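Local coordinates for protein pectate lyase (PDB 4U49) that cleaves polygalacturonate by calcium-dependent beta-elimination and probably also depolymerises highly methylated pectins in an endo mode, at residues Leu28-Asp32 and Asn33-Leu37; Thr92-Gly95 and Asn96-Leu100; Ala200-Gly204 and Lys205-Ile209. All coordinates share one frame; numbering follows the deposited sequence.

Contact 1 of 3, residues Leu28-Asp32 and Asn33-Leu37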
# COMPACT_ATOMS: atom_id res chain seq x y z
N LEU A 28 -2.11 -8.67 -11.50
CA LEU A 28 -1.70 -9.68 -10.53
C LEU A 28 -0.20 -9.74 -10.31
O LEU A 28 0.59 -9.27 -11.13
CB LEU A 28 -2.23 -11.06 -10.94
CG LEU A 28 -1.96 -11.62 -12.34
CD1 LEU A 28 -0.56 -12.21 -12.45
CD2 LEU A 28 -3.01 -12.68 -12.68
N LEU A 29 0.17 -10.34 -9.19
CA LEU A 29 1.56 -10.62 -8.88
C LEU A 29 1.67 -12.04 -8.35
O LEU A 29 1.15 -12.35 -7.27
CB LEU A 29 2.10 -9.62 -7.85
CG LEU A 29 3.56 -9.83 -7.42
CD1 LEU A 29 4.50 -9.58 -8.58
CD2 LEU A 29 3.91 -8.93 -6.23
N LYS A 30 2.30 -12.92 -9.12
CA LYS A 30 2.56 -14.28 -8.66
C LYS A 30 3.95 -14.30 -8.04
O LYS A 30 4.96 -14.24 -8.75
CB LYS A 30 2.44 -15.28 -9.81
CG LYS A 30 2.53 -16.74 -9.38
CD LYS A 30 2.19 -17.68 -10.52
CE LYS A 30 2.46 -19.13 -10.13
NZ LYS A 30 2.03 -20.08 -11.19
N LYS A 31 3.99 -14.38 -6.72
CA LYS A 31 5.21 -14.14 -5.96
C LYS A 31 5.06 -14.64 -4.53
O LYS A 31 3.95 -14.67 -4.00
CB LYS A 31 5.54 -12.64 -5.96
CG LYS A 31 6.88 -12.26 -5.36
CD LYS A 31 8.01 -12.52 -6.33
CE LYS A 31 8.95 -11.33 -6.41
NZ LYS A 31 8.22 -10.10 -6.87
N ASP A 32 6.18 -15.05 -3.92
CA ASP A 32 6.20 -15.49 -2.53
C ASP A 32 5.22 -16.62 -2.25
O ASP A 32 4.54 -16.63 -1.23
CB ASP A 32 5.92 -14.31 -1.60
CG ASP A 32 6.89 -13.15 -1.80
OD1 ASP A 32 6.43 -12.00 -1.93
OD2 ASP A 32 8.11 -13.39 -1.82
N ASN A 33 5.15 -17.58 -3.18
CA ASN A 33 4.29 -18.76 -3.06
C ASN A 33 2.81 -18.41 -2.92
O ASN A 33 2.08 -19.04 -2.15
CB ASN A 33 4.73 -19.62 -1.88
CG ASN A 33 6.21 -19.95 -1.92
OD1 ASN A 33 6.93 -19.72 -0.96
ND2 ASN A 33 6.66 -20.48 -3.05
N ALA A 34 2.38 -17.41 -3.68
CA ALA A 34 0.99 -16.97 -3.67
C ALA A 34 0.69 -16.19 -4.94
O ALA A 34 1.62 -15.77 -5.64
CB ALA A 34 0.70 -16.11 -2.45
N THR A 35 -0.59 -16.00 -5.25
CA THR A 35 -0.97 -15.12 -6.34
C THR A 35 -1.83 -13.98 -5.80
O THR A 35 -2.91 -14.21 -5.26
CB THR A 35 -1.71 -15.87 -7.46
OG1 THR A 35 -0.82 -16.82 -8.08
CG2 THR A 35 -2.20 -14.89 -8.52
N TYR A 36 -1.33 -12.76 -5.94
CA TYR A 36 -2.03 -11.59 -5.43
C TYR A 36 -2.80 -10.89 -6.54
O TYR A 36 -2.25 -10.60 -7.60
CB TYR A 36 -1.04 -10.61 -4.79
CG TYR A 36 -0.26 -11.23 -3.66
CD1 TYR A 36 -0.81 -11.33 -2.38
CD2 TYR A 36 1.02 -11.73 -3.86
CE1 TYR A 36 -0.11 -11.90 -1.34
CE2 TYR A 36 1.73 -12.30 -2.82
CZ TYR A 36 1.16 -12.38 -1.57
OH TYR A 36 1.86 -12.95 -0.53
N LEU A 37 -4.07 -10.65 -6.28
CA LEU A 37 -4.91 -9.89 -7.20
C LEU A 37 -5.05 -8.47 -6.68
O LEU A 37 -5.17 -8.26 -5.48
CB LEU A 37 -6.29 -10.53 -7.35
CG LEU A 37 -6.46 -11.70 -8.32
CD1 LEU A 37 -5.56 -12.88 -7.97
CD2 LEU A 37 -7.92 -12.14 -8.35

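Contact 2 of 3, residues Thr92-Gly95 and Asn96-Leu100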
# COMPACT_ATOMS: atom_id res chain seq x y z
N THR A 92 -17.73 -6.88 -10.07
CA THR A 92 -18.30 -6.00 -9.06
C THR A 92 -19.81 -5.93 -9.23
O THR A 92 -20.32 -5.84 -10.34
CB THR A 92 -17.71 -4.58 -9.11
OG1 THR A 92 -18.09 -3.95 -10.34
CG2 THR A 92 -16.20 -4.63 -9.01
N VAL A 93 -20.52 -5.98 -8.11
CA VAL A 93 -21.98 -5.87 -8.13
C VAL A 93 -22.39 -4.55 -7.49
O VAL A 93 -22.00 -4.24 -6.36
CB VAL A 93 -22.64 -7.05 -7.39
CG1 VAL A 93 -24.15 -6.97 -7.51
CG2 VAL A 93 -22.13 -8.37 -7.94
N SER A 94 -23.16 -3.76 -8.23
CA SER A 94 -23.58 -2.44 -7.76
C SER A 94 -25.01 -2.47 -7.25
O SER A 94 -25.71 -3.46 -7.40
CB SER A 94 -23.44 -1.41 -8.88
OG SER A 94 -22.08 -1.19 -9.22
N GLY A 95 -25.43 -1.36 -6.65
CA GLY A 95 -26.76 -1.26 -6.07
C GLY A 95 -27.89 -1.34 -7.08
O GLY A 95 -29.01 -1.73 -6.74
N ASN A 96 -27.60 -0.98 -8.32
CA ASN A 96 -28.59 -1.09 -9.39
C ASN A 96 -28.60 -2.50 -9.98
O ASN A 96 -29.17 -2.73 -11.05
CB ASN A 96 -28.31 -0.06 -10.49
CG ASN A 96 -26.92 -0.21 -11.09
OD1 ASN A 96 -26.15 -1.09 -10.71
ND2 ASN A 96 -26.60 0.66 -12.05
N ASN A 97 -27.94 -3.42 -9.27
CA ASN A 97 -27.85 -4.84 -9.63
C ASN A 97 -26.98 -5.13 -10.85
O ASN A 97 -26.87 -6.28 -11.28
CB ASN A 97 -29.24 -5.44 -9.85
CG ASN A 97 -30.13 -5.32 -8.63
OD1 ASN A 97 -29.65 -5.25 -7.49
ND2 ASN A 97 -31.44 -5.30 -8.85
N SER A 98 -26.35 -4.10 -11.41
CA SER A 98 -25.48 -4.29 -12.57
C SER A 98 -24.19 -4.99 -12.15
O SER A 98 -23.61 -4.67 -11.11
CB SER A 98 -25.17 -2.95 -13.24
OG SER A 98 -24.44 -2.11 -12.36
N VAL A 99 -23.75 -5.94 -12.97
CA VAL A 99 -22.51 -6.66 -12.69
C VAL A 99 -21.46 -6.29 -13.73
O VAL A 99 -21.68 -6.45 -14.93
CB VAL A 99 -22.72 -8.18 -12.69
CG1 VAL A 99 -21.42 -8.90 -12.33
CG2 VAL A 99 -23.83 -8.56 -11.72
N LEU A 100 -20.33 -5.79 -13.25
CA LEU A 100 -19.24 -5.37 -14.12
C LEU A 100 -18.07 -6.33 -14.01
O LEU A 100 -17.53 -6.55 -12.92
CB LEU A 100 -18.80 -3.95 -13.77
CG LEU A 100 -17.52 -3.42 -14.42
CD1 LEU A 100 -17.71 -3.25 -15.92
CD2 LEU A 100 -17.10 -2.10 -13.78
O HOH W 1 -21.25 -3.11 -10.84
O HOH W 2 -27.51 -5.37 -6.26

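Contact 3 of 3, residues Ala200-Gly204 and Lys205-Ile209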
# COMPACT_ATOMS: atom_id res chain seq x y z
N ALA A 200 6.03 4.66 -1.10
CA ALA A 200 5.34 5.92 -1.31
C ALA A 200 5.74 6.93 -0.24
O ALA A 200 6.00 6.57 0.91
CB ALA A 200 3.83 5.71 -1.30
N THR A 201 5.79 8.20 -0.63
CA THR A 201 6.23 9.27 0.26
C THR A 201 5.26 10.44 0.21
O THR A 201 4.95 10.94 -0.87
CB THR A 201 7.65 9.75 -0.12
OG1 THR A 201 8.57 8.66 -0.02
CG2 THR A 201 8.09 10.88 0.80
N ASN A 202 4.79 10.87 1.37
CA ASN A 202 3.78 11.93 1.42
C ASN A 202 4.31 13.27 1.94
O ASN A 202 4.77 13.37 3.08
CB ASN A 202 2.60 11.48 2.29
CG ASN A 202 1.46 12.47 2.28
OD1 ASN A 202 1.37 13.34 1.41
ND2 ASN A 202 0.56 12.35 3.25
N LEU A 203 4.22 14.29 1.10
CA LEU A 203 4.54 15.66 1.49
C LEU A 203 3.31 16.56 1.42
O LEU A 203 3.35 17.72 1.82
CB LEU A 203 5.64 16.25 0.59
CG LEU A 203 7.10 15.84 0.80
CD1 LEU A 203 7.36 14.44 0.26
CD2 LEU A 203 8.01 16.85 0.13
N GLY A 204 2.21 16.01 0.91
CA GLY A 204 1.01 16.79 0.68
C GLY A 204 0.07 16.82 1.87
O GLY A 204 0.46 16.53 3.00
N LYS A 205 -1.18 17.19 1.60
CA LYS A 205 -2.22 17.24 2.62
C LYS A 205 -2.69 15.84 2.96
O LYS A 205 -2.70 15.44 4.13
CB LYS A 205 -3.39 18.10 2.13
CG LYS A 205 -4.62 18.08 3.02
CD LYS A 205 -4.53 19.11 4.12
CE LYS A 205 -5.92 19.45 4.66
NZ LYS A 205 -6.68 18.22 5.03
N THR A 206 -3.08 15.09 1.94
CA THR A 206 -3.54 13.73 2.10
C THR A 206 -2.98 12.86 0.99
O THR A 206 -2.99 13.25 -0.18
CB THR A 206 -5.09 13.63 2.10
OG1 THR A 206 -5.63 14.53 3.08
CG2 THR A 206 -5.54 12.22 2.42
N MET A 207 -2.45 11.69 1.35
CA MET A 207 -2.05 10.69 0.38
C MET A 207 -2.81 9.40 0.66
O MET A 207 -2.67 8.81 1.73
CB MET A 207 -0.54 10.44 0.43
CG MET A 207 -0.04 9.45 -0.62
SD MET A 207 1.74 9.15 -0.50
CE MET A 207 1.82 8.10 0.94
N THR A 208 -3.62 8.97 -0.31
CA THR A 208 -4.48 7.82 -0.12
C THR A 208 -4.07 6.66 -1.02
O THR A 208 -4.08 6.78 -2.24
CB THR A 208 -5.96 8.17 -0.41
OG1 THR A 208 -6.36 9.25 0.44
CG2 THR A 208 -6.85 6.96 -0.15
N ILE A 209 -3.71 5.54 -0.40
CA ILE A 209 -3.36 4.33 -1.14
C ILE A 209 -4.56 3.40 -1.21
O ILE A 209 -5.10 3.00 -0.18
CB ILE A 209 -2.17 3.61 -0.49
CG1 ILE A 209 -0.92 4.50 -0.53
CG2 ILE A 209 -1.90 2.28 -1.19
CD1 ILE A 209 0.32 3.85 0.03

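Contact 1 of 3, residues Leu28-Asp32 and Asn33-Leu37
The Y36 ring lies along the 28-31 strand so that its CD2-CE2 bond lies beside two backbone carbonyl oxygens. L29 O sits near the ring plane at the edge, 3.5 Å from CD2. K31 O comes to CE2 at the same distance, obliquely. With CG beside its own backbone N (chi1 -58°), the tyrosine reaches on toward the turn and brings OH near D32 CB. L29 and Y36 are a hydrogen-bonded antiparallel pair: Y36 N donates to L29 O over 2.8 Å with a nearly straight bond, and L29 N returns one to Y36 O. L29 O thus accepts the Y36 N-H while lying at the edge of the same residue's ring.

L28, K30, T35 and L37 occupy the other face of the hairpin. K30 runs fully extended and crosses T35 obliquely, its CG 3.6 Å from T35 OG1, before the ammonium leaves the hairpin to bond P82 O. At the end of the hairpin K31 N donates to A34 O at 3.0 Å, whereas the return bond from A34 N is weak. D32 and N33 turn the chain, both with left-handed backbone angles (phi 55° and 59°).

Beyond the hairpin, Y36 OH bonds N277 and T247, and D32 OD1 bonds H215 and T247, so T247 OG1 is shared between the two. The chemistry is that of an interdomain joint: backbone bonds fix the ladder, L29 and Y36 pack on V213, and two polar ends from this hairpin converge on T247 of the beta-helix; the D32 side chain is about 8 Å from that of N216, a calcium-binding residue.

Contact 2 of 3, residues Thr92-Gly95 and Asn96-Leu100
S94 presses its CB to within 3.3 Å of N96 OD1, an amide oxygen that already takes two bonds from a single residue, S98. S98 OG gives it a short bond of 2.6 Å and the S98 backbone N a longer one of 3.1 Å, both from the same face of the amide; the latter closes an Asx turn. N96 CG stands between its own N and carbonyl carbon (chi1 58°), which turns the amide oxygen back toward S98 and S94 CB.

S94 OG bonds G44 O and shares a hydrogen bond with a water; that water donates to T92 O and to S98 O, bridging the two arms. A second water links S94 O with N97 OD1. On one face V93 and V99 lie side by side, CG2 to CG2 at 4.1 Å; on the other T92 OG1 rests 3.5 Å from L100 CB, this pair packing toward A43 and T24.

The backbone closes with N97 N to S94 O across a type I turn and S94 N to S98 O at 3.1 Å, N97 being left-handed (phi 70°). This is the classic type I turn plus G1 beta bulge, here joining the inner strand 87-94 to the outermost strand 99-106 of a four-stranded sheet in a beta-sandwich whose strand order is consistent with a fibronectin type III-like domain.

Contact 3 of 3, residues Ala200-Gly204 and Lys205-Ile209
M207 CB lies squarely over one face of the N202 amide, 3.4 Å from CG and equidistant from OD1 and ND2. Both side chains point into the core of a right-handed parallel beta-helix, the fold of pectate lyases, and this stretch is the bend that takes the chain from one face of the coil to the next. Unlike a hairpin, the 200-202 and 206-209 strands stand 8.0 Å apart at their closest and share no hydrogen bond; side chains bridge them.

The two side chains enter from opposite strands and run alongside one another, antiparallel. M207 is extended as far as SD and then bends at the last torsion (chi3 75°), turning its methyl in between N202 CB and A200 CB, at 3.7 and 3.8 Å. SD itself rests 3.7 Å from T201 O. I209 CD1 adds a looser apolar touch to A200 CB, and I187 and C180, from neighbouring strands, also line this part of the interior.

The amide is held by its two ends. ND2 bonds T238 OG1 on the 236-241 strand, satisfying a buried polar group, and OD1 takes a bond from G204 N, closing an Asx turn at the corner. With both ends engaged, rotation of the amide is restrained and its flat face stays presented to M207. Further out, the 200-202 strand is fixed by its neighbours in the stack: A200 pairs through its backbone with V228 and Q230, and T201 with I178 and C180. Strand 206-210 runs parallel between 184-192 and 236-241.

The G204 N to N202 OD1 bond is 2.8 Å long, and the donor stands 40° out of the amide plane.

How the contacts relate
Contacts 1 and 2 are two turns of the small N-terminal beta-sandwich, one from each of its sheets, with centres 27 Å apart and nearest atoms about 11 Å apart. Contact 3 belongs to the beta-helix, across the chain's centre from contact 1, their centres 26 Å apart. None touches another. Contact 1 faces the beta-helix: the K31 side chain comes about 6 Å from that of D194, and D32 about 8 Å from N216, both calcium-binding residues, with no calcium bound to this chain in the model. On the beta-helix side, the A200 side chain of contact 3 is about 8 Å from that of I195, another calcium-binding residue. Contact 2, 31 Å from contact 3 between centres, lies away from these residues.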